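PDB 4FMR: uncharacterized hypothetical protein from Bacteroides vulgatus, which is of unknown function but probably binds DNA, pairing an HU/IHF-like DNA-binding domain with an immunoglobulin-like domain. Local coordinates for residues T144-L156 and S232-E244. Residues are numbered along the deposited sequence; the frame is centred on the assembly and turned at random.
Sequences TDFSATAGRNFTL and STSHTIYIGGAPE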
# COMPACT_ATOMS: atom_id res chain seq x y z
N THR B 144 -5.03 -3.15 7.49
CA THR B 144 -5.19 -4.45 8.17
C THR B 144 -3.95 -5.31 7.96
O THR B 144 -4.01 -6.51 8.15
CB THR B 144 -6.44 -5.18 7.66
OG1 THR B 144 -6.30 -5.41 6.26
CG2 THR B 144 -7.75 -4.42 7.98
N ASP B 145 -2.81 -4.70 7.62
CA ASP B 145 -1.56 -5.44 7.41
C ASP B 145 -0.62 -5.35 8.66
O ASP B 145 0.55 -5.66 8.55
CB ASP B 145 -0.85 -4.90 6.14
CG ASP B 145 -0.51 -3.41 6.17
OD1 ASP B 145 -0.88 -2.72 7.16
OD2 ASP B 145 0.08 -2.93 5.18
N PHE B 146 -1.15 -4.91 9.82
CA PHE B 146 -0.42 -4.72 11.07
C PHE B 146 0.55 -3.54 11.01
O PHE B 146 1.49 -3.49 11.80
CB PHE B 146 0.29 -5.98 11.57
CG PHE B 146 -0.58 -6.65 12.61
CD1 PHE B 146 -1.56 -7.55 12.23
CD2 PHE B 146 -0.49 -6.30 13.95
CE1 PHE B 146 -2.37 -8.16 13.19
CE2 PHE B 146 -1.31 -6.89 14.90
CZ PHE B 146 -2.26 -7.79 14.51
N SER B 147 0.28 -2.57 10.13
CA SER B 147 0.94 -1.27 10.11
C SER B 147 0.06 -0.37 10.99
O SER B 147 -1.16 -0.55 11.01
CB SER B 147 1.13 -0.74 8.69
OG SER B 147 -0.13 -0.46 8.11
N ALA B 148 0.67 0.53 11.76
CA ALA B 148 -0.06 1.34 12.72
C ALA B 148 0.51 2.76 12.82
O ALA B 148 1.63 3.01 12.38
CB ALA B 148 -0.01 0.66 14.09
N THR B 149 -0.27 3.66 13.40
CA THR B 149 0.09 5.07 13.57
C THR B 149 0.33 5.38 15.07
O THR B 149 -0.58 5.19 15.88
CB THR B 149 -1.02 5.97 12.98
OG1 THR B 149 -1.35 5.55 11.65
CG2 THR B 149 -0.62 7.44 12.96
N ALA B 150 1.53 5.88 15.42
CA ALA B 150 1.88 6.31 16.78
C ALA B 150 0.98 7.46 17.21
O ALA B 150 0.63 8.28 16.38
CB ALA B 150 3.35 6.75 16.84
N GLY B 151 0.57 7.46 18.47
CA GLY B 151 -0.33 8.48 19.02
C GLY B 151 -1.77 8.30 18.61
O GLY B 151 -2.59 9.18 18.87
N ARG B 152 -2.09 7.17 17.94
CA ARG B 152 -3.44 6.91 17.44
C ARG B 152 -3.90 5.50 17.85
O ARG B 152 -3.12 4.74 18.43
CB ARG B 152 -3.48 7.10 15.91
CG ARG B 152 -3.35 8.56 15.44
CD ARG B 152 -4.57 9.41 15.80
NE ARG B 152 -4.44 10.81 15.37
CZ ARG B 152 -4.82 11.26 14.18
NH1 ARG B 152 -5.33 10.44 13.28
NH2 ARG B 152 -4.67 12.55 13.87
N ASN B 153 -5.17 5.18 17.59
CA ASN B 153 -5.73 3.90 18.01
C ASN B 153 -5.44 2.75 17.07
O ASN B 153 -5.39 2.88 15.86
CB ASN B 153 -7.24 4.00 18.21
CG ASN B 153 -7.60 4.82 19.42
OD1 ASN B 153 -7.34 4.43 20.57
ND2 ASN B 153 -8.15 6.00 19.18
N PHE B 154 -5.31 1.58 17.68
CA PHE B 154 -5.08 0.33 17.01
C PHE B 154 -6.00 -0.72 17.60
O PHE B 154 -6.20 -0.74 18.82
CB PHE B 154 -3.59 -0.08 17.13
CG PHE B 154 -3.24 -1.18 16.17
CD1 PHE B 154 -2.99 -0.90 14.83
CD2 PHE B 154 -3.24 -2.52 16.58
CE1 PHE B 154 -2.72 -1.93 13.93
CE2 PHE B 154 -2.98 -3.55 15.67
CZ PHE B 154 -2.72 -3.25 14.35
N THR B 155 -6.60 -1.57 16.73
CA THR B 155 -7.48 -2.66 17.18
C THR B 155 -6.83 -4.02 16.90
O THR B 155 -6.42 -4.30 15.78
CB THR B 155 -8.88 -2.58 16.52
OG1 THR B 155 -9.46 -1.31 16.79
CG2 THR B 155 -9.81 -3.65 17.04
N LEU B 156 -6.83 -4.88 17.90
CA LEU B 156 -6.36 -6.26 17.83
C LEU B 156 -7.53 -7.22 17.90
O LEU B 156 -8.31 -7.14 18.85
CB LEU B 156 -5.38 -6.56 18.98
CG LEU B 156 -4.09 -5.77 18.98
CD1 LEU B 156 -3.58 -5.58 20.39
CD2 LEU B 156 -3.08 -6.41 18.07
N SER B 232 1.37 -15.07 27.52
CA SER B 232 1.66 -14.08 26.50
C SER B 232 1.46 -14.60 25.12
O SER B 232 1.77 -15.76 24.84
CB SER B 232 3.10 -13.60 26.62
OG SER B 232 3.29 -12.92 27.84
N THR B 233 0.98 -13.71 24.24
CA THR B 233 0.81 -13.96 22.82
C THR B 233 1.29 -12.68 22.13
O THR B 233 1.15 -11.57 22.66
CB THR B 233 -0.60 -14.44 22.47
OG1 THR B 233 -0.54 -14.95 21.14
CG2 THR B 233 -1.68 -13.33 22.57
N SER B 234 1.90 -12.86 20.96
CA SER B 234 2.53 -11.77 20.24
C SER B 234 2.14 -11.72 18.78
O SER B 234 1.62 -12.69 18.22
CB SER B 234 4.05 -11.93 20.32
OG SER B 234 4.53 -11.65 21.62
N HIS B 235 2.45 -10.58 18.16
CA HIS B 235 2.30 -10.31 16.75
C HIS B 235 3.23 -9.17 16.40
O HIS B 235 3.36 -8.23 17.17
CB HIS B 235 0.85 -10.00 16.33
CG HIS B 235 0.63 -10.19 14.86
ND1 HIS B 235 1.13 -9.28 13.93
CD2 HIS B 235 0.06 -11.22 14.20
CE1 HIS B 235 0.85 -9.79 12.74
NE2 HIS B 235 0.18 -10.93 12.85
N THR B 236 3.87 -9.24 15.22
CA THR B 236 4.75 -8.17 14.77
C THR B 236 3.88 -6.96 14.33
O THR B 236 2.72 -7.13 13.95
CB THR B 236 5.67 -8.68 13.65
OG1 THR B 236 6.73 -7.74 13.49
CG2 THR B 236 4.92 -8.92 12.33
N ILE B 237 4.44 -5.75 14.42
CA ILE B 237 3.69 -4.54 14.09
C ILE B 237 4.65 -3.49 13.54
O ILE B 237 5.73 -3.29 14.09
CB ILE B 237 2.86 -3.99 15.33
CG1 ILE B 237 1.91 -2.81 14.96
CG2 ILE B 237 3.78 -3.59 16.50
CD1 ILE B 237 0.81 -2.42 16.08
N TYR B 238 4.22 -2.80 12.50
CA TYR B 238 5.02 -1.69 12.01
C TYR B 238 4.39 -0.41 12.54
O TYR B 238 3.20 -0.16 12.34
CB TYR B 238 5.15 -1.67 10.49
CG TYR B 238 5.88 -0.43 10.01
CD1 TYR B 238 7.28 -0.35 10.07
CD2 TYR B 238 5.18 0.68 9.53
CE1 TYR B 238 7.95 0.81 9.70
CE2 TYR B 238 5.85 1.85 9.16
CZ TYR B 238 7.23 1.91 9.23
OH TYR B 238 7.89 3.04 8.82
N ILE B 239 5.18 0.42 13.19
CA ILE B 239 4.64 1.68 13.70
C ILE B 239 5.22 2.83 12.88
O ILE B 239 6.44 2.92 12.70
CB ILE B 239 4.91 1.83 15.22
CG1 ILE B 239 4.10 0.72 15.99
CG2 ILE B 239 4.53 3.27 15.70
CD1 ILE B 239 4.39 0.51 17.39
N GLY B 240 4.33 3.67 12.36
CA GLY B 240 4.70 4.86 11.62
C GLY B 240 4.57 6.02 12.57
O GLY B 240 3.63 6.05 13.38
N GLY B 241 5.52 6.96 12.50
CA GLY B 241 5.58 8.14 13.35
C GLY B 241 4.27 8.90 13.44
O GLY B 241 3.45 8.88 12.51
N ALA B 242 4.06 9.54 14.60
CA ALA B 242 2.87 10.32 14.96
C ALA B 242 2.49 11.34 13.87
O ALA B 242 3.39 11.94 13.26
CB ALA B 242 3.13 11.05 16.28
N PRO B 243 1.18 11.54 13.58
CA PRO B 243 0.82 12.55 12.55
C PRO B 243 1.14 13.99 13.03
O PRO B 243 1.20 14.26 14.24
CB PRO B 243 -0.69 12.35 12.33
CG PRO B 243 -1.17 11.59 13.52
CD PRO B 243 -0.02 10.93 14.20
N GLU B 244 1.39 14.91 12.05
CA GLU B 244 1.74 16.31 12.32
C GLU B 244 0.52 17.11 12.83
O GLU B 244 -0.57 17.02 12.27
CB GLU B 244 2.30 16.98 11.05
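S147, A148 and T149 pair in parallel with Y238, I239 and G240, the short strand 147-149 forming an outer edge of a mixed sheet in the immunoglobulin-like domain. Strand 132-138 lies in the antiparallel sheet, whereas 147-149 joins the other sheet, parallel to the last strand, as in many immunoglobulin-like folds. Four backbone bonds alternate across the seam, from Y238 N to F146 O (2.9 Å) through to A150 N on G240 O, nearly linear at 177°.

The packing is tight on the inner side. I237 holds CG1 anti to its backbone N (chi1 -173°), which carries CD1 past A148 CB and over the centre of the F154 ring, 3.9 Å from its centroid: a CH-pi contact that links the two sheets. At the core's margin, buried F146 and partly exposed H235 stack face to face, centroids 3.7 Å apart and planes 20° from parallel. H235 ND1 also donates to T236 O (2.7 Å), a bond near the imidazole plane that fixes the ring's rotation. A leucine in place of H235 would probably leave T236 O without this donor and the F146 face without a flat partner.

Toward solvent the contact is looser in order, not in extent: P243 is exposed and poorly ordered. Its CG over one R152 guanidinium face is tentative, as is R152 NH1 hydrogen-bonded to T140 OG1, since R152 has two conformers. Firmer is A150 CB against I239 CG2, 3.8 Å apart.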